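Local coordinates for Aac(6')-ib (Escherichia coli, PDB 2BUE), which probably transfers an acetyl group from acetyl-CoA to the 6'-amino group of aminoglycosides such as kanamycin B, giving resistance to these antibiotics, at residues F144-D155 with A185-F195. The protein carries 2 engineered substitutions. Residues are numbered along the deposited sequence; the frame is centred on the assembly and turned at random.
Sequences FNDPEVTKIQTD and AVYMVQTRQAF. With CA (calcium ion), chain D; RIO (ribostamycin), chain C.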
loop_
_atom_site.group_PDB
_atom_site.type_symbol
_atom_site.label_atom_id
_atom_site.label_comp_id
_atom_site.label_asym_id
_atom_site.label_seq_id
_atom_site.Cartn_x
_atom_site.Cartn_y
_atom_site.Cartn_z
ATOM N N PHE A 144 -8.582 6.738 7.517
ATOM C CA PHE A 144 -9.423 7.885 7.870
ATOM C C PHE A 144 -10.062 7.736 9.270
ATOM O O PHE A 144 -10.559 8.699 9.833
ATOM C CB PHE A 144 -10.463 8.168 6.790
ATOM C CG PHE A 144 -9.883 8.826 5.551
ATOM C CD1 PHE A 144 -9.026 9.935 5.670
ATOM C CD2 PHE A 144 -10.246 8.386 4.270
ATOM C CE1 PHE A 144 -8.513 10.586 4.522
ATOM C CE2 PHE A 144 -9.728 9.010 3.110
ATOM C CZ PHE A 144 -8.872 10.097 3.236
ATOM N N ASN A 145 -10.026 6.535 9.824
ATOM C CA ASN A 145 -10.478 6.374 11.224
ATOM C C ASN A 145 -9.441 6.863 12.231
ATOM O O ASN A 145 -9.674 6.885 13.458
ATOM C CB ASN A 145 -10.886 4.920 11.486
ATOM C CG ASN A 145 -12.301 4.639 11.021
ATOM O OD1 ASN A 145 -13.124 5.566 10.950
ATOM N ND2 ASN A 145 -12.604 3.361 10.707
ATOM N N ASP A 146 -8.289 7.282 11.716
ATOM C CA ASP A 146 -7.399 8.119 12.500
ATOM C C ASP A 146 -7.731 9.575 12.182
ATOM O O ASP A 146 -7.458 10.038 11.055
ATOM C CB ASP A 146 -5.928 7.806 12.151
ATOM C CG ASP A 146 -4.942 8.687 12.918
ATOM O OD1 ASP A 146 -5.364 9.607 13.641
ATOM O OD2 ASP A 146 -3.724 8.461 12.781
ATOM N N PRO A 147 -8.330 10.319 13.151
ATOM C CA PRO A 147 -8.774 11.697 12.816
ATOM C C PRO A 147 -7.653 12.664 12.417
ATOM O O PRO A 147 -7.939 13.723 11.820
ATOM C CB PRO A 147 -9.497 12.174 14.097
ATOM C CG PRO A 147 -8.960 11.287 15.160
ATOM C CD PRO A 147 -8.648 9.965 14.552
ATOM N N GLU A 148 -6.399 12.297 12.694
ATOM C CA GLU A 148 -5.268 13.134 12.320
ATOM C C GLU A 148 -4.951 13.064 10.810
ATOM O O GLU A 148 -4.221 13.903 10.280
ATOM C CB GLU A 148 -4.051 12.705 13.108
ATOM C CG GLU A 148 -4.159 13.021 14.574
ATOM C CD GLU A 148 -2.867 12.708 15.277
ATOM O OE1 GLU A 148 -1.797 12.880 14.666
ATOM O OE2 GLU A 148 -2.916 12.267 16.419
ATOM N N VAL A 149 -5.473 12.033 10.162
ATOM C CA VAL A 149 -5.139 11.780 8.743
ATOM C C VAL A 149 -5.981 12.687 7.843
ATOM O O VAL A 149 -7.199 12.763 7.990
ATOM C CB VAL A 149 -5.367 10.296 8.410
ATOM C CG1 VAL A 149 -5.268 10.088 6.881
ATOM C CG2 VAL A 149 -4.367 9.419 9.179
ATOM N N THR A 150 -5.330 13.357 6.894
ATOM C CA THR A 150 -5.996 14.389 6.076
ATOM C C THR A 150 -6.234 13.959 4.627
ATOM O O THR A 150 -7.184 14.402 3.966
ATOM C CB THR A 150 -5.131 15.651 6.028
ATOM O OG1 THR A 150 -3.789 15.300 5.638
ATOM C CG2 THR A 150 -5.118 16.329 7.424
ATOM N N LYS A 151 -5.361 13.078 4.156
ATOM C CA LYS A 151 -5.346 12.716 2.733
ATOM C C LYS A 151 -4.532 11.443 2.590
ATOM O O LYS A 151 -3.560 11.264 3.332
ATOM C CB LYS A 151 -4.632 13.837 1.952
ATOM C CG LYS A 151 -4.568 13.583 0.443
ATOM C CD LYS A 151 -4.098 14.852 -0.271
ATOM C CE LYS A 151 -2.609 15.091 -0.089
ATOM N NZ LYS A 151 -2.168 16.452 -0.638
ATOM N N ILE A 152 -4.965 10.549 1.700
ATOM C CA ILE A 152 -4.161 9.362 1.419
ATOM C C ILE A 152 -3.596 9.510 0.024
ATOM O O ILE A 152 -4.257 10.051 -0.860
ATOM C CB ILE A 152 -4.961 8.066 1.579
ATOM C CG1 ILE A 152 -5.655 8.052 2.955
ATOM C CG2 ILE A 152 -4.055 6.839 1.418
ATOM C CD1 ILE A 152 -6.721 6.999 3.078
ATOM N N GLN A 153 -2.344 9.074 -0.134
ATOM C CA GLN A 153 -1.679 9.110 -1.448
ATOM C C GLN A 153 -1.236 7.720 -1.839
ATOM O O GLN A 153 -1.067 6.818 -0.982
ATOM C CB GLN A 153 -0.465 10.049 -1.445
ATOM C CG GLN A 153 0.675 9.510 -0.551
ATOM C CD GLN A 153 1.905 10.404 -0.547
ATOM O OE1 GLN A 153 1.807 11.641 -0.522
ATOM N NE2 GLN A 153 3.074 9.778 -0.521
ATOM N N THR A 154 -1.025 7.526 -3.136
ATOM C CA THR A 154 -0.311 6.330 -3.596
ATOM C C THR A 154 0.452 6.710 -4.875
ATOM O O THR A 154 0.166 7.754 -5.454
ATOM C CB THR A 154 -1.236 5.127 -3.805
ATOM O OG1 THR A 154 -0.446 3.921 -3.952
ATOM C CG2 THR A 154 -2.154 5.343 -4.996
ATOM N N ASP A 155 1.397 5.867 -5.273
ATOM C CA ASP A 155 2.377 6.256 -6.292
ATOM C C ASP A 155 2.746 5.084 -7.224
ATOM O O ASP A 155 3.932 4.738 -7.336
ATOM C CB ASP A 155 3.618 6.878 -5.637
ATOM C CG ASP A 155 4.451 5.857 -4.831
ATOM O OD1 ASP A 155 3.863 4.862 -4.341
ATOM O OD2 ASP A 155 5.685 6.040 -4.745
ATOM N N ALA A 185 6.539 8.346 -10.987
ATOM C CA ALA A 185 5.365 7.660 -10.504
ATOM C C ALA A 185 4.139 8.500 -10.793
ATOM O O ALA A 185 4.233 9.725 -10.937
ATOM C CB ALA A 185 5.472 7.398 -8.980
ATOM N N VAL A 186 2.997 7.831 -10.885
ATOM C CA VAL A 186 1.733 8.541 -11.050
ATOM C C VAL A 186 1.218 8.841 -9.641
ATOM O O VAL A 186 0.784 7.931 -8.944
ATOM C CB VAL A 186 0.724 7.731 -11.867
ATOM C CG1 VAL A 186 -0.613 8.469 -11.971
ATOM C CG2 VAL A 186 1.307 7.465 -13.284
ATOM N N TYR A 187 1.288 10.113 -9.247
ATOM C CA TYR A 187 0.848 10.522 -7.914
ATOM C C TYR A 187 -0.684 10.547 -7.890
ATOM O O TYR A 187 -1.330 11.214 -8.710
ATOM C CB TYR A 187 1.400 11.899 -7.608
ATOM C CG TYR A 187 1.205 12.269 -6.175
ATOM C CD1 TYR A 187 1.826 11.526 -5.147
ATOM C CD2 TYR A 187 0.407 13.353 -5.835
ATOM C CE1 TYR A 187 1.651 11.885 -3.792
ATOM C CE2 TYR A 187 0.209 13.713 -4.480
ATOM C CZ TYR A 187 0.819 12.966 -3.479
ATOM O OH TYR A 187 0.584 13.319 -2.167
ATOM N N MET A 188 -1.267 9.803 -6.948
ATOM C CA MET A 188 -2.725 9.701 -6.830
ATOM C C MET A 188 -3.137 10.010 -5.399
ATOM O O MET A 188 -2.448 9.619 -4.470
ATOM C CB MET A 188 -3.180 8.280 -7.172
ATOM C CG MET A 188 -2.769 7.866 -8.611
ATOM S SD MET A 188 -3.367 6.231 -9.033
ATOM C CE MET A 188 -5.125 6.484 -9.196
ATOM N N VAL A 189 -4.280 10.664 -5.233
ATOM C CA VAL A 189 -4.724 11.043 -3.885
ATOM C C VAL A 189 -6.223 10.844 -3.686
ATOM O O VAL A 189 -7.021 10.837 -4.643
ATOM C CB VAL A 189 -4.323 12.518 -3.517
ATOM C CG1 VAL A 189 -2.828 12.780 -3.673
ATOM C CG2 VAL A 189 -5.167 13.546 -4.275
ATOM N N GLN A 190 -6.599 10.712 -2.414
ATOM C CA GLN A 190 -7.987 10.703 -1.979
ATOM C C GLN A 190 -8.037 11.529 -0.684
ATOM O O GLN A 190 -7.406 11.163 0.297
ATOM C CB GLN A 190 -8.435 9.271 -1.708
ATOM C CG GLN A 190 -9.902 9.160 -1.411
ATOM C CD GLN A 190 -10.417 7.738 -1.330
ATOM O OE1 GLN A 190 -9.722 6.739 -1.662
ATOM N NE2 GLN A 190 -11.668 7.627 -0.924
ATOM N N THR A 191 -8.751 12.656 -0.690
ATOM C CA THR A 191 -8.818 13.529 0.494
ATOM C C THR A 191 -9.903 13.047 1.456
ATOM O O THR A 191 -10.825 12.341 1.062
ATOM C CB THR A 191 -9.168 14.990 0.112
ATOM O OG1 THR A 191 -10.486 15.017 -0.461
ATOM C CG2 THR A 191 -8.118 15.563 -0.893
ATOM N N ARG A 192 -9.817 13.488 2.712
ATOM C CA ARG A 192 -10.844 13.143 3.673
ATOM C C ARG A 192 -12.184 13.686 3.204
ATOM O O ARG A 192 -13.168 13.000 3.326
ATOM C CB ARG A 192 -10.509 13.681 5.062
ATOM C CG ARG A 192 -11.606 13.337 6.077
ATOM C CD ARG A 192 -11.256 13.836 7.470
ATOM N NE ARG A 192 -10.160 13.073 8.074
ATOM C CZ ARG A 192 -10.301 11.890 8.682
ATOM N NH1 ARG A 192 -11.494 11.296 8.753
ATOM N NH2 ARG A 192 -9.218 11.273 9.179
ATOM N N GLN A 193 -12.202 14.907 2.654
ATOM C CA GLN A 193 -13.472 15.506 2.180
ATOM C C GLN A 193 -14.127 14.642 1.100
ATOM O O GLN A 193 -15.347 14.416 1.123
ATOM C CB GLN A 193 -13.265 16.936 1.678
ATOM C CG GLN A 193 -14.607 17.664 1.364
ATOM C CD GLN A 193 -14.435 19.131 0.943
ATOM O OE1 GLN A 193 -13.695 19.448 -0.005
ATOM N NE2 GLN A 193 -15.147 20.033 1.636
ATOM N N ALA A 194 -13.311 14.128 0.173
ATOM C CA ALA A 194 -13.823 13.219 -0.861
ATOM C C ALA A 194 -14.417 11.954 -0.277
ATOM O O ALA A 194 -15.492 11.512 -0.703
ATOM C CB ALA A 194 -12.705 12.872 -1.889
ATOM N N PHE A 195 -13.719 11.371 0.703
ATOM C CA PHE A 195 -14.156 10.151 1.374
ATOM C C PHE A 195 -15.515 10.386 2.059
ATOM O O PHE A 195 -16.422 9.550 1.960
ATOM C CB PHE A 195 -13.087 9.717 2.394
ATOM C CG PHE A 195 -13.442 8.489 3.154
ATOM C CD1 PHE A 195 -13.275 7.229 2.589
ATOM C CD2 PHE A 195 -13.960 8.591 4.464
ATOM C CE1 PHE A 195 -13.598 6.065 3.314
ATOM C CE2 PHE A 195 -14.286 7.450 5.191
ATOM C CZ PHE A 195 -14.117 6.181 4.624
HETATM CA CA CA D . -3.839 10.663 17.719
HETATM O O1 RIO C . 8.386 -2.028 0.840
HETATM C C1 RIO C . 8.880 -1.751 2.159
HETATM C C2 RIO C . 10.179 -0.946 2.030
HETATM O O2 RIO C . 10.190 -0.133 0.839
HETATM C C3 RIO C . 9.686 1.176 1.148
HETATM O O3 RIO C . 8.360 1.352 0.606
HETATM C C4 RIO C . 8.225 2.545 -0.263
HETATM C C5 RIO C . 7.894 3.825 0.557
HETATM O O4 RIO C . 8.949 4.125 1.455
HETATM C C6 RIO C . 7.586 5.060 -0.308
HETATM N N1 RIO C . 7.111 6.162 0.579
HETATM C C7 RIO C . 6.479 4.728 -1.345
HETATM C C8 RIO C . 6.900 3.521 -2.209
HETATM N N2 RIO C . 5.850 3.287 -3.241
HETATM C C9 RIO C . 7.121 2.248 -1.320
HETATM O O5 RIO C . 7.648 1.238 -2.228
HETATM C C10 RIO C . 7.121 -0.070 -1.999
HETATM O O6 RIO C . 5.904 -0.252 -2.680
HETATM C C11 RIO C . 5.986 -0.304 -4.149
HETATM C C12 RIO C . 4.568 -0.675 -4.643
HETATM N N3 RIO C . 3.680 0.497 -4.587
HETATM C C13 RIO C . 7.030 -1.362 -4.618
HETATM O O7 RIO C . 7.177 -1.234 -6.053
HETATM C C14 RIO C . 8.387 -1.118 -3.913
HETATM O O8 RIO C . 9.413 -2.062 -4.336
HETATM C C15 RIO C . 8.213 -1.111 -2.386
HETATM N N4 RIO C . 9.465 -0.822 -1.686
HETATM C C16 RIO C . 9.750 1.299 2.692
HETATM O O9 RIO C . 10.644 2.363 2.979
HETATM C C17 RIO C . 10.465 0.019 3.159
HETATM O O10 RIO C . 11.895 0.287 3.160
HETATM O O HOH W 1 -3.585 9.135 15.860
HETATM O O HOH W 2 0.666 15.876 -0.749
HETATM O O HOH W 3 -2.713 11.719 19.566
HETATM O O HOH W 4 -5.010 12.508 18.906
#
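R192 reaches across the contact and satisfies two carbonyls, F144 O at the end of helix 131-144 and V149 O, which closes the D146-V149 turn. F144 O lies in the guanidinium plane and accepts from R192 NH1 and NH2, each at 3.0 Å. V149 O accepts from R192 NE at 3.0 Å, nearly along the C=O axis, and from R192 NH2 at 2.8 Å on a lone pair. A bend at chi3 (-71°) turns the guanidinium toward these acceptors. CD1 of F144 lies over one face of the group, and the F144 ring also packs obliquely against F195. R192 N donates to T150 O, and A194 N is capped by T191 OG1.

Beyond T150 the backbones pair as antiparallel strands. I152 with Q190 and T154 with M188 each exchange two N-H...O bonds. Y187 OH donates a hydrogen bond to Q153 OE1 (2.6 Å), from above the amide plane and with the ring turned 87° to it. A water bridges Y187 OH and K151 NZ, while Q153 NE2 is hydrogen-bonded to Y96 OH and T154 OG1 to I117 O. Just past the strand, D155 OD1 accepts a hydrogen bond from N2 of ribostamycin at 2.8 Å. In the GNAT sheet, strand 151-154 pairs antiparallel with 183-191 and parallel with 114-121, and D155 carries its end into the aminoglycoside pocket.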